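Local coordinates for tRNA nucleotidyl transferase-related protein (PDB 3H38), which forms the catalytic part of a longer protein, a class II CCA-adding enzyme that probably builds the CCA end of tRNA from CTP and ATP, at residues R24-F29 and L54-V59; D241-L246 and T250-S255; P321-M326 and Y337-G342; L383-I388 and K392-V397. All blocks are in the same frame, centred on the assembly; numbering follows the deposited sequence.

Interaction 1 of 4, residues R24-F29 and L54-V59; sequences RLLGKF and LDIDIV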
loop_
_atom_site.group_PDB
_atom_site.type_symbol
_atom_site.label_atom_id
_atom_site.label_comp_id
_atom_site.label_asym_id
_atom_site.label_seq_id
_atom_site.Cartn_x
_atom_site.Cartn_y
_atom_site.Cartn_z
ATOM N N ARG A 24 -1.858 -23.505 22.961
ATOM C CA ARG A 24 -1.670 -24.279 24.194
ATOM C C ARG A 24 -0.300 -24.970 24.245
ATOM O O ARG A 24 0.475 -24.767 25.190
ATOM C CB ARG A 24 -2.825 -25.259 24.420
ATOM C CG ARG A 24 -4.130 -24.571 24.825
ATOM C CD ARG A 24 -5.257 -25.559 25.232
ATOM N NE ARG A 24 -6.267 -24.898 26.068
ATOM C CZ ARG A 24 -7.494 -24.606 25.652
ATOM N NH1 ARG A 24 -7.866 -24.960 24.424
ATOM N NH2 ARG A 24 -8.358 -23.983 26.460
ATOM N N LEU A 25 0.029 -25.699 23.209
ATOM C CA LEU A 25 1.312 -26.342 23.126
ATOM C C LEU A 25 2.438 -25.399 23.307
ATOM O O LEU A 25 3.352 -25.695 23.988
ATOM C CB LEU A 25 1.486 -26.945 21.765
ATOM C CG LEU A 25 0.825 -28.255 21.493
ATOM C CD1 LEU A 25 1.787 -29.052 20.669
ATOM C CD2 LEU A 25 0.549 -28.905 22.795
ATOM N N LEU A 26 2.359 -24.258 22.652
ATOM C CA LEU A 26 3.401 -23.252 22.720
ATOM C C LEU A 26 3.558 -22.776 24.160
ATOM O O LEU A 26 4.687 -22.604 24.647
ATOM C CB LEU A 26 3.111 -22.088 21.777
ATOM C CG LEU A 26 3.149 -22.391 20.273
ATOM C CD1 LEU A 26 2.525 -21.268 19.461
ATOM C CD2 LEU A 26 4.561 -22.657 19.788
ATOM N N GLY A 27 2.430 -22.582 24.840
ATOM C CA GLY A 27 2.450 -22.158 26.227
ATOM C C GLY A 27 3.215 -23.195 27.019
ATOM O O GLY A 27 4.121 -22.877 27.792
ATOM N N LYS A 28 2.844 -24.437 26.785
ATOM C CA LYS A 28 3.429 -25.581 27.436
ATOM C C LYS A 28 4.916 -25.697 27.204
ATOM O O LYS A 28 5.620 -25.940 28.149
ATOM C CB LYS A 28 2.710 -26.852 27.014
ATOM C CG LYS A 28 2.275 -27.753 28.130
ATOM C CD LYS A 28 3.401 -28.573 28.707
ATOM C CE LYS A 28 3.484 -28.446 30.242
ATOM N NZ LYS A 28 4.432 -29.376 30.926
ATOM N N PHE A 29 5.384 -25.487 25.972
ATOM C CA PHE A 29 6.822 -25.421 25.689
ATOM C C PHE A 29 7.462 -24.298 26.481
ATOM O O PHE A 29 8.612 -24.408 26.895
ATOM C CB PHE A 29 7.123 -25.178 24.209
ATOM C CG PHE A 29 6.573 -26.222 23.291
ATOM C CD1 PHE A 29 6.411 -25.952 21.942
ATOM C CD2 PHE A 29 6.202 -27.473 23.774
ATOM C CE1 PHE A 29 5.895 -26.914 21.087
ATOM C CE2 PHE A 29 5.688 -28.436 22.924
ATOM C CZ PHE A 29 5.530 -28.156 21.582
ATOM N N LEU A 54 -5.660 -14.813 10.816
ATOM C CA LEU A 54 -5.232 -16.203 10.867
ATOM C C LEU A 54 -3.853 -16.425 11.440
ATOM O O LEU A 54 -3.621 -17.421 12.129
ATOM C CB LEU A 54 -5.332 -16.850 9.492
ATOM C CG LEU A 54 -6.775 -16.877 9.000
ATOM C CD1 LEU A 54 -7.013 -15.775 7.952
ATOM C CD2 LEU A 54 -7.097 -18.248 8.445
ATOM N N ASP A 55 -2.947 -15.498 11.161
ATOM C CA ASP A 55 -1.540 -15.728 11.422
ATOM C C ASP A 55 -1.205 -15.751 12.919
ATOM O O ASP A 55 -1.961 -15.247 13.753
ATOM C CB ASP A 55 -0.708 -14.683 10.690
ATOM C CG ASP A 55 -1.012 -13.288 11.157
ATOM O OD1 ASP A 55 -1.108 -12.380 10.293
ATOM O OD2 ASP A 55 -1.162 -13.113 12.392
ATOM N N ILE A 56 -0.066 -16.346 13.251
ATOM C CA ILE A 56 0.313 -16.487 14.645
ATOM C C ILE A 56 1.659 -15.808 14.955
ATOM O O ILE A 56 2.691 -16.099 14.352
ATOM C CB ILE A 56 0.292 -17.963 15.070
ATOM C CG1 ILE A 56 1.683 -18.574 15.009
ATOM C CG2 ILE A 56 -0.693 -18.764 14.202
ATOM C CD1 ILE A 56 1.718 -19.944 15.622
ATOM N N ASP A 57 1.617 -14.881 15.902
ATOM C CA ASP A 57 2.727 -13.987 16.167
ATOM C C ASP A 57 3.137 -14.106 17.628
ATOM O O ASP A 57 2.438 -13.574 18.502
ATOM C CB ASP A 57 2.292 -12.549 15.863
ATOM C CG ASP A 57 3.458 -11.652 15.501
ATOM O OD1 ASP A 57 4.597 -11.961 15.911
ATOM O OD2 ASP A 57 3.240 -10.638 14.799
ATOM N N ILE A 58 4.268 -14.777 17.891
ATOM C CA ILE A 58 4.639 -15.132 19.275
ATOM C C ILE A 58 5.766 -14.326 19.901
ATOM O O ILE A 58 6.829 -14.152 19.302
ATOM C CB ILE A 58 5.003 -16.624 19.423
ATOM C CG1 ILE A 58 3.848 -17.500 18.967
ATOM C CG2 ILE A 58 5.270 -16.944 20.863
ATOM C CD1 ILE A 58 2.577 -17.186 19.725
ATOM N N VAL A 59 5.530 -13.856 21.125
ATOM C CA VAL A 59 6.577 -13.185 21.892
ATOM C C VAL A 59 7.023 -13.983 23.144
ATOM O O VAL A 59 6.193 -14.421 23.966
ATOM C CB VAL A 59 6.162 -11.739 22.234
ATOM C CG1 VAL A 59 7.243 -11.033 23.009
ATOM C CG2 VAL A 59 5.890 -10.978 20.962
#
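The backbones of Leu26 and Ile58 come nearest where helix 17-32 passes over strand 56-60, with their CA atoms 8.9 Å apart, a spacing that side chains must bridge. Leu26, buried like both of its partners, does the bridging with a single methyl. Its CG stands beside the backbone N (chi1 -67°), and chi2 then carries CD1 outward to the strand, where it meets two isoleucines at once. Leu26 CD1 lies 4.0 Å from Ile58 CG1 and nearly as close to Ile58 CD1. The bend at chi2 of Ile58 (-57°) folds the end of that side chain back, and two of its carbons thereby face the leucine. On Ile56 the touch is with the terminal methyl alone, CD1 lying 4.1 Å from Leu26 CD1.

The contact illustrates how a helix packs on one face of the mixed sheet in the nucleotidyltransferase head domain. Ile56 and Ile58 point into the layer beneath the helix, while Asp57 between them leaves the strand on the other side; with Asp55 and Asp99 it is among the residues that bind magnesium in this protein. Backbone bonds tie Ile56 and Ile58 to the neighbouring strand 97-102, whose Ile98 packs against both isoleucines. From helix 64-72, Phe67 lies against Leu26.

Interaction 2 of 4, residues D241-L246 and T250-S255; sequences DVIKHL and TYYTPS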
loop_
_atom_site.group_PDB
_atom_site.type_symbol
_atom_site.label_atom_id
_atom_site.label_comp_id
_atom_site.label_asym_id
_atom_site.label_seq_id
_atom_site.Cartn_x
_atom_site.Cartn_y
_atom_site.Cartn_z
ATOM N N ASP A 241 -2.490 18.417 6.984
ATOM C CA ASP A 241 -1.362 19.077 6.326
ATOM C C ASP A 241 -0.180 18.169 6.043
ATOM O O ASP A 241 0.922 18.646 5.814
ATOM C CB ASP A 241 -0.885 20.277 7.140
ATOM C CG ASP A 241 -1.866 21.429 7.097
ATOM O OD1 ASP A 241 -2.018 22.135 8.118
ATOM O OD2 ASP A 241 -2.503 21.611 6.041
ATOM N N VAL A 242 -0.401 16.862 6.049
ATOM C CA VAL A 242 0.700 15.907 5.868
ATOM C C VAL A 242 1.248 15.933 4.448
ATOM O O VAL A 242 2.471 15.932 4.237
ATOM C CB VAL A 242 0.243 14.459 6.182
ATOM C CG1 VAL A 242 1.232 13.441 5.658
ATOM C CG2 VAL A 242 -0.020 14.282 7.670
ATOM N N ILE A 243 0.346 15.957 3.467
ATOM C CA ILE A 243 0.782 15.810 2.086
ATOM C C ILE A 243 1.895 16.785 1.719
ATOM O O ILE A 243 2.880 16.385 1.098
ATOM C CB ILE A 243 -0.338 16.012 1.081
ATOM C CG1 ILE A 243 -1.502 15.078 1.377
ATOM C CG2 ILE A 243 0.213 15.812 -0.326
ATOM C CD1 ILE A 243 -2.693 15.284 0.499
ATOM N N LYS A 244 1.735 18.055 2.090
ATOM C CA LYS A 244 2.735 19.072 1.744
ATOM C C LYS A 244 4.104 18.853 2.422
ATOM O O LYS A 244 5.149 19.148 1.829
ATOM C CB LYS A 244 2.200 20.497 1.975
ATOM C CG LYS A 244 2.682 21.200 3.247
ATOM C CD LYS A 244 1.645 21.180 4.389
ATOM C CE LYS A 244 1.067 22.570 4.701
ATOM N NZ LYS A 244 -0.116 22.937 3.855
ATOM N N HIS A 245 4.100 18.332 3.653
ATOM C CA HIS A 245 5.350 17.962 4.320
ATOM C C HIS A 245 5.941 16.694 3.737
ATOM O O HIS A 245 7.119 16.402 3.939
ATOM C CB HIS A 245 5.151 17.755 5.807
ATOM C CG HIS A 245 4.933 19.023 6.563
ATOM N ND1 HIS A 245 5.959 19.876 6.882
ATOM C CD2 HIS A 245 3.804 19.560 7.087
ATOM C CE1 HIS A 245 5.474 20.905 7.569
ATOM N NE2 HIS A 245 4.170 20.735 7.700
ATOM N N LEU A 246 5.134 15.916 3.034
ATOM C CA LEU A 246 5.709 14.787 2.307
ATOM C C LEU A 246 6.255 15.255 0.943
ATOM O O LEU A 246 7.337 14.837 0.510
ATOM C CB LEU A 246 4.693 13.642 2.143
ATOM C CG LEU A 246 4.128 13.033 3.427
ATOM C CD1 LEU A 246 3.255 11.826 3.125
ATOM C CD2 LEU A 246 5.268 12.640 4.380
ATOM N N THR A 250 3.551 19.994 -3.716
ATOM C CA THR A 250 2.165 19.602 -3.979
ATOM C C THR A 250 1.182 20.239 -2.984
ATOM O O THR A 250 1.351 20.177 -1.748
ATOM C CB THR A 250 1.898 18.050 -4.058
ATOM O OG1 THR A 250 1.247 17.611 -2.870
ATOM C CG2 THR A 250 3.145 17.218 -4.298
ATOM N N TYR A 251 0.150 20.843 -3.557
ATOM C CA TYR A 251 -0.902 21.512 -2.812
ATOM C C TYR A 251 -2.180 20.738 -3.063
ATOM O O TYR A 251 -2.609 20.589 -4.222
ATOM C CB TYR A 251 -1.028 22.964 -3.292
ATOM C CG TYR A 251 0.329 23.590 -3.385
ATOM C CD1 TYR A 251 0.963 24.094 -2.248
ATOM C CD2 TYR A 251 1.014 23.619 -4.594
ATOM C CE1 TYR A 251 2.233 24.641 -2.319
ATOM C CE2 TYR A 251 2.291 24.167 -4.681
ATOM C CZ TYR A 251 2.895 24.675 -3.541
ATOM O OH TYR A 251 4.160 25.221 -3.635
ATOM N N TYR A 252 -2.767 20.214 -1.984
ATOM C CA TYR A 252 -3.996 19.450 -2.116
ATOM C C TYR A 252 -5.193 20.382 -2.134
ATOM O O TYR A 252 -5.600 20.885 -1.086
ATOM C CB TYR A 252 -4.169 18.478 -0.971
ATOM C CG TYR A 252 -5.139 17.362 -1.315
ATOM C CD1 TYR A 252 -4.741 16.315 -2.153
ATOM C CD2 TYR A 252 -6.456 17.372 -0.847
ATOM C CE1 TYR A 252 -5.601 15.290 -2.488
ATOM C CE2 TYR A 252 -7.347 16.327 -1.177
ATOM C CZ TYR A 252 -6.899 15.292 -1.993
ATOM O OH TYR A 252 -7.727 14.254 -2.334
ATOM N N THR A 253 -5.749 20.602 -3.316
ATOM C CA THR A 253 -6.816 21.588 -3.501
ATOM C C THR A 253 -8.111 20.867 -3.865
ATOM O O THR A 253 -8.108 19.662 -4.100
ATOM C CB THR A 253 -6.477 22.562 -4.667
ATOM O OG1 THR A 253 -6.062 21.797 -5.804
ATOM C CG2 THR A 253 -5.353 23.548 -4.284
ATOM N N PRO A 254 -9.228 21.606 -3.923
ATOM C CA PRO A 254 -10.451 20.990 -4.461
ATOM C C PRO A 254 -10.247 20.450 -5.873
ATOM O O PRO A 254 -10.821 19.421 -6.233
ATOM C CB PRO A 254 -11.450 22.129 -4.418
ATOM C CG PRO A 254 -10.977 22.953 -3.190
ATOM C CD PRO A 254 -9.486 22.935 -3.333
ATOM N N SER A 255 -9.382 21.101 -6.632
ATOM C CA SER A 255 -8.960 20.605 -7.945
ATOM C C SER A 255 -8.207 19.277 -7.844
ATOM O O SER A 255 -8.452 18.337 -8.605
ATOM C CB SER A 255 -8.079 21.662 -8.635
ATOM O OG SER A 255 -7.508 21.179 -9.830
#
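A mainly apolar contact between a short helix and the loop that follows it joins Ile243 to Thr250 and Tyr252, where the chain passes from helix 242-246 to the start of helix 254-274, about the region assigned to probable RNA binding in the poly(A) polymerase family. Three residues separate the segments, and the CA atoms of Lys244 and Thr250 approach to 5.8 Å.

Ile243 divides its work between its two branches. The Ile243 and Thr250 side chains cross at about a right angle, with Ile243 CG2 3.3 Å from Thr250 OG1. The longer branch, extended through chi2 (176°), sends Ile243 CD1 obliquely against the Tyr252 ring, 3.5 Å from CD1 of the tyrosine and 3.7 Å from its CG. Tyr252 meets it because CG lies anti to the backbone N (chi1 -160°); its hydroxyl is then bonded to Asp257, and its ring also rests on Ile234 and Ala238 of helix 230-239. At the surface, Lys244 sets CB 3.8 Å from Thr250 O, and its bent chain brings NZ back to Asp241 OD2 for a weak salt bridge of 3.5 Å, which stays within 241-246. Asp241, with positive phi, belongs to the Schellman motif ending the preceding helix, while Thr253 is the N-cap of the next, its OG1 accepting from Met256 N.

Chemically, the join probably holds by van der Waals packing, since no polar pair links the two segments and Thr250 OG1 is buried without a partner in the model.

Interaction 3 of 4, residues P321-M326 and Y337-G342; sequences PALLEM and YPLVKG
Leu339 carries this helix-to-helix packing against Leu323 and Met326, in which the short helix 337-340 lies against the long helix 309-328 in the all-helical part of the enzyme. Tyr337, which opens the short helix, turns its ring from the long one and packs instead on helix 392-407, among Leu402, Met403 and Leu406.

Leu339 then points at the long helix and meets it with one methyl. Its CG sits beside the backbone N (chi1 -67°), and an extended chi2 (-173°) places CD1 foremost, between Leu323 and Met326, residues three apart and so presented on one side of their helix. The backbone carbonyl of Leu339 also serves that helix, being hydrogen-bonded to NE2 of His315. Val340 closes the turn by a backbone bond from its N to Tyr337 O of 3.0 Å; its side chain faces Phe351, Phe363 and Ile370, belonging to helices 345-352 and 357-371. Phe351 and Phe363 touch Leu323 as well, so both helices share one apolar core.

On the long helix the two partners receive the methyl differently. Leu323 is approached obliquely near its root, its CB being 4.0 Å and its CG 3.9 Å from Leu339 CD1. Met326, its chain extended beyond CG, reaches out to meet the leucine tip to tip, with CE 4.0 Å from Leu339 CD1.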
loop_
_atom_site.group_PDB
_atom_site.type_symbol
_atom_site.label_atom_id
_atom_site.label_comp_id
_atom_site.label_asym_id
_atom_site.label_seq_id
_atom_site.Cartn_x
_atom_site.Cartn_y
_atom_site.Cartn_z
ATOM N N PRO A 321 -5.221 18.998 -21.195
ATOM C CA PRO A 321 -6.154 19.986 -21.760
ATOM C C PRO A 321 -6.582 19.636 -23.193
ATOM O O PRO A 321 -7.760 19.767 -23.531
ATOM C CB PRO A 321 -5.341 21.277 -21.751
ATOM C CG PRO A 321 -4.341 21.084 -20.633
ATOM C CD PRO A 321 -3.992 19.627 -20.667
ATOM N N ALA A 322 -5.637 19.193 -24.020
ATOM C CA ALA A 322 -5.952 18.786 -25.392
ATOM C C ALA A 322 -6.879 17.575 -25.422
ATOM O O ALA A 322 -7.715 17.433 -26.315
ATOM C CB ALA A 322 -4.673 18.485 -26.169
ATOM N N LEU A 323 -6.726 16.703 -24.436
ATOM C CA LEU A 323 -7.461 15.458 -24.429
ATOM C C LEU A 323 -8.921 15.735 -24.143
ATOM O O LEU A 323 -9.799 15.141 -24.772
ATOM C CB LEU A 323 -6.889 14.496 -23.390
ATOM C CG LEU A 323 -7.156 12.996 -23.580
ATOM C CD1 LEU A 323 -7.305 12.321 -22.215
ATOM C CD2 LEU A 323 -8.379 12.715 -24.424
ATOM N N LEU A 324 -9.180 16.637 -23.200
ATOM C CA LEU A 324 -10.555 16.999 -22.863
ATOM C C LEU A 324 -11.268 17.531 -24.095
ATOM O O LEU A 324 -12.409 17.167 -24.372
ATOM C CB LEU A 324 -10.610 18.066 -21.771
ATOM C CG LEU A 324 -10.535 17.659 -20.299
ATOM C CD1 LEU A 324 -11.357 16.409 -20.008
ATOM C CD2 LEU A 324 -9.103 17.462 -19.911
ATOM N N GLU A 325 -10.596 18.407 -24.829
ATOM C CA GLU A 325 -11.193 19.000 -26.010
ATOM C C GLU A 325 -11.557 17.944 -27.037
ATOM O O GLU A 325 -12.627 18.027 -27.641
ATOM C CB GLU A 325 -10.261 20.038 -26.630
ATOM C CG GLU A 325 -10.250 21.379 -25.916
ATOM C CD GLU A 325 -9.725 22.485 -26.810
ATOM O OE1 GLU A 325 -9.914 23.674 -26.470
ATOM O OE2 GLU A 325 -9.133 22.161 -27.864
ATOM N N MET A 326 -10.670 16.963 -27.234
ATOM C CA MET A 326 -10.904 15.888 -28.206
ATOM C C MET A 326 -12.092 15.004 -27.810
ATOM O O MET A 326 -12.779 14.448 -28.664
ATOM C CB MET A 326 -9.682 14.978 -28.359
ATOM C CG MET A 326 -8.429 15.553 -29.001
ATOM S SD MET A 326 -7.156 14.263 -28.798
ATOM C CE MET A 326 -5.635 15.138 -29.181
ATOM N N TYR A 337 -4.830 8.327 -30.232
ATOM C CA TYR A 337 -3.832 7.272 -30.253
ATOM C C TYR A 337 -2.528 7.804 -29.707
ATOM O O TYR A 337 -1.988 7.249 -28.758
ATOM C CB TYR A 337 -3.612 6.735 -31.662
ATOM C CG TYR A 337 -2.755 5.487 -31.715
ATOM C CD1 TYR A 337 -3.193 4.304 -31.136
ATOM C CD2 TYR A 337 -1.514 5.486 -32.358
ATOM C CE1 TYR A 337 -2.421 3.151 -31.175
ATOM C CE2 TYR A 337 -0.729 4.329 -32.405
ATOM C CZ TYR A 337 -1.194 3.162 -31.808
ATOM O OH TYR A 337 -0.450 2.002 -31.839
ATOM N N PRO A 338 -2.027 8.903 -30.288
ATOM C CA PRO A 338 -0.663 9.336 -29.965
ATOM C C PRO A 338 -0.488 9.690 -28.490
ATOM O O PRO A 338 0.642 9.773 -28.019
ATOM C CB PRO A 338 -0.471 10.595 -30.834
ATOM C CG PRO A 338 -1.627 10.618 -31.799
ATOM C CD PRO A 338 -2.739 9.901 -31.106
ATOM N N LEU A 339 -1.589 9.904 -27.779
ATOM C CA LEU A 339 -1.517 10.320 -26.380
ATOM C C LEU A 339 -1.317 9.140 -25.430
ATOM O O LEU A 339 -0.682 9.279 -24.373
ATOM C CB LEU A 339 -2.767 11.112 -25.982
ATOM C CG LEU A 339 -2.955 12.483 -26.634
ATOM C CD1 LEU A 339 -4.144 13.204 -26.013
ATOM C CD2 LEU A 339 -1.689 13.298 -26.470
ATOM N N VAL A 340 -1.855 7.984 -25.812
ATOM C CA VAL A 340 -1.809 6.794 -24.962
ATOM C C VAL A 340 -1.056 5.634 -25.600
ATOM O O VAL A 340 -1.085 4.518 -25.074
ATOM C CB VAL A 340 -3.217 6.274 -24.693
ATOM C CG1 VAL A 340 -4.135 7.417 -24.228
ATOM C CG2 VAL A 340 -3.759 5.623 -25.960
ATOM N N LYS A 341 -0.388 5.902 -26.721
ATOM C CA LYS A 341 0.110 4.846 -27.609
ATOM C C LYS A 341 0.675 3.601 -26.914
ATOM O O LYS A 341 0.147 2.489 -27.088
ATOM C CB LYS A 341 1.114 5.393 -28.627
ATOM C CG LYS A 341 1.771 4.287 -29.451
ATOM C CD LYS A 341 2.760 4.836 -30.464
ATOM C CE LYS A 341 3.451 3.709 -31.217
ATOM N NZ LYS A 341 4.436 4.243 -32.199
ATOM N N GLY A 342 1.744 3.773 -26.142
ATOM C CA GLY A 342 2.326 2.642 -25.431
ATOM C C GLY A 342 2.726 3.076 -24.036
ATOM O O GLY A 342 3.896 3.093 -23.679
#

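Interaction 4 of 4, residues L383-I388 and K392-V397; sequences LIRKGI and KIIGEV
Ile384 and Ile394 mark the closest approach of the two backbones, their CA atoms 7.0 Å apart, as the chain leaves the weakly bonded helix 381-384, doubles back and enters helix 392-407. Ile384 CG2 and Ile394 CG2 meet at 3.3 Å, a tight fit for two carbons. Ile384 grips a second residue with its other branch: chi2 is extended (-165°), so Ile384 CD1 goes on to Val397 CG1, 3.6 Å away and about one helical turn beyond Ile394.

The two segments form a tight connection between a short, weakly bonded helix and helix 392-407, toward the C-terminal end of the chain. Its reversal uses an inverse gamma turn centred on Lys386, followed by Gly387 with phi at 142°, where any CB would press on the carbonyl O of Lys386. After the turn Ile388 comes back to helix 392-407, sliding past Ile394 in the opposite direction with its CG2 4.0 Å from Ile394 CG2. With only an alanine at Ile384, both branches are gone, which would probably leave Ile394 CG2 and Val397 CG1 without these packing partners and open a gap in front of the helix.

Ile394 also reaches the arginine. Its CG1 takes the crowded position between backbone N and carbonyl carbon (chi1 54°), which sends CD1 toward Arg385. That residue, bent at chi2 and chi3, brings Arg385 NH1 within 3.5 Å of Ile394 CD1, which lies obliquely to the guanidinium group.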
loop_
_atom_site.group_PDB
_atom_site.type_symbol
_atom_site.label_atom_id
_atom_site.label_comp_id
_atom_site.label_asym_id
_atom_site.label_seq_id
_atom_site.Cartn_x
_atom_site.Cartn_y
_atom_site.Cartn_z
ATOM N N LEU A 383 5.147 -7.708 -45.694
ATOM C CA LEU A 383 4.058 -7.864 -46.647
ATOM C C LEU A 383 4.135 -6.658 -47.566
ATOM O O LEU A 383 3.695 -6.695 -48.720
ATOM C CB LEU A 383 2.693 -7.929 -45.957
ATOM C CG LEU A 383 1.612 -8.715 -46.728
ATOM C CD1 LEU A 383 1.044 -7.972 -47.936
ATOM C CD2 LEU A 383 2.161 -10.084 -47.149
ATOM N N ILE A 384 4.728 -5.592 -47.042
ATOM C CA ILE A 384 4.842 -4.341 -47.773
ATOM C C ILE A 384 6.040 -4.320 -48.722
ATOM O O ILE A 384 5.913 -3.862 -49.861
ATOM C CB ILE A 384 4.879 -3.124 -46.819
ATOM C CG1 ILE A 384 3.481 -2.847 -46.249
ATOM C CG2 ILE A 384 5.395 -1.895 -47.543
ATOM C CD1 ILE A 384 3.333 -1.480 -45.609
ATOM N N ARG A 385 7.193 -4.812 -48.269
ATOM C CA ARG A 385 8.373 -4.848 -49.134
ATOM C C ARG A 385 8.147 -5.634 -50.442
ATOM O O ARG A 385 8.949 -5.543 -51.375
ATOM C CB ARG A 385 9.619 -5.347 -48.384
ATOM C CG ARG A 385 10.656 -4.264 -48.057
ATOM C CD ARG A 385 10.597 -3.781 -46.614
ATOM N NE ARG A 385 11.955 -3.632 -46.067
ATOM C CZ ARG A 385 12.259 -3.446 -44.780
ATOM N NH1 ARG A 385 11.301 -3.366 -43.861
ATOM N NH2 ARG A 385 13.537 -3.339 -44.412
ATOM N N LYS A 386 7.055 -6.391 -50.518
ATOM C CA LYS A 386 6.633 -6.981 -51.788
ATOM C C LYS A 386 5.750 -5.977 -52.551
ATOM O O LYS A 386 4.536 -6.163 -52.681
ATOM C CB LYS A 386 5.885 -8.302 -51.560
ATOM C CG LYS A 386 6.326 -9.080 -50.308
ATOM C CD LYS A 386 7.739 -9.681 -50.427
ATOM C CE LYS A 386 8.294 -10.136 -49.067
ATOM N NZ LYS A 386 7.502 -11.200 -48.352
ATOM N N GLY A 387 6.373 -4.902 -53.035
ATOM C CA GLY A 387 5.667 -3.846 -53.742
ATOM C C GLY A 387 6.188 -2.448 -53.438
ATOM O O GLY A 387 5.887 -1.502 -54.171
ATOM N N ILE A 388 6.977 -2.318 -52.370
ATOM C CA ILE A 388 7.406 -1.010 -51.867
ATOM C C ILE A 388 8.613 -1.081 -50.951
ATOM O O ILE A 388 8.616 -1.822 -49.962
ATOM C CB ILE A 388 6.357 -0.395 -50.957
ATOM C CG1 ILE A 388 5.124 0.077 -51.733
ATOM C CG2 ILE A 388 6.979 0.747 -50.166
ATOM C CD1 ILE A 388 4.004 0.463 -50.798
ATOM N N LYS A 392 10.883 4.574 -43.467
ATOM C CA LYS A 392 10.066 5.376 -42.605
ATOM C C LYS A 392 8.691 5.301 -43.232
ATOM O O LYS A 392 7.673 5.370 -42.572
ATOM C CB LYS A 392 10.578 6.812 -42.598
ATOM C CG LYS A 392 10.012 7.688 -41.507
ATOM C CD LYS A 392 9.980 9.163 -41.938
ATOM C CE LYS A 392 11.272 9.866 -41.616
ATOM N NZ LYS A 392 11.695 10.707 -42.750
ATOM N N ILE A 393 8.697 5.193 -44.547
ATOM C CA ILE A 393 7.501 5.302 -45.374
ATOM C C ILE A 393 6.561 4.113 -45.196
ATOM O O ILE A 393 5.340 4.260 -45.241
ATOM C CB ILE A 393 7.867 5.446 -46.870
ATOM C CG1 ILE A 393 8.918 6.545 -47.070
ATOM C CG2 ILE A 393 6.626 5.730 -47.702
ATOM C CD1 ILE A 393 10.338 6.151 -46.671
ATOM N N ILE A 394 7.134 2.931 -45.004
ATOM C CA ILE A 394 6.336 1.741 -44.737
ATOM C C ILE A 394 5.698 1.852 -43.354
ATOM O O ILE A 394 4.503 1.623 -43.195
ATOM C CB ILE A 394 7.178 0.446 -44.852
ATOM C CG1 ILE A 394 8.414 0.527 -43.960
ATOM C CG2 ILE A 394 7.600 0.196 -46.296
ATOM C CD1 ILE A 394 9.521 -0.400 -44.384
ATOM N N GLY A 395 6.500 2.218 -42.357
ATOM C CA GLY A 395 5.990 2.442 -41.019
ATOM C C GLY A 395 4.858 3.444 -41.061
ATOM O O GLY A 395 3.797 3.233 -40.471
ATOM N N GLU A 396 5.092 4.549 -41.762
ATOM C CA GLU A 396 4.048 5.535 -41.990
ATOM C C GLU A 396 2.806 4.808 -42.483
ATOM O O GLU A 396 1.730 4.935 -41.903
ATOM C CB GLU A 396 4.493 6.579 -43.025
ATOM C CG GLU A 396 5.514 7.602 -42.515
ATOM C CD GLU A 396 6.059 8.517 -43.618
ATOM O OE1 GLU A 396 5.717 8.313 -44.805
ATOM O OE2 GLU A 396 6.839 9.443 -43.294
ATOM N N VAL A 397 2.973 4.028 -43.547
ATOM C CA VAL A 397 1.875 3.256 -44.123
ATOM C C VAL A 397 1.163 2.370 -43.107
ATOM O O VAL A 397 -0.052 2.407 -43.007
ATOM C CB VAL A 397 2.357 2.367 -45.276
ATOM C CG1 VAL A 397 1.222 1.473 -45.759
ATOM C CG2 VAL A 397 2.883 3.220 -46.409
#

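In the fold
The four contacts follow one another along an elongated chain, each closing before the next begins, and none touches another. Of the four, interaction 1 alone adjoins the magnesium site, which holds no metal here: its second segment bears Asp55 and Asp57, and the side chain of Ile56 is about 6 Å from that of Asp99, the third magnesium-binding aspartate. Interactions 2 to 4 lie away from the nucleotide- and magnesium-binding residues. Their centres are about 44, 57 and 70 Å from that of interaction 1. Interaction 3 lies about 27 Å, centre to centre, from both interaction 2 and interaction 4. It is joined to interaction 4 through helix 392-407, which packs on Tyr337 and supplies residues 392-397.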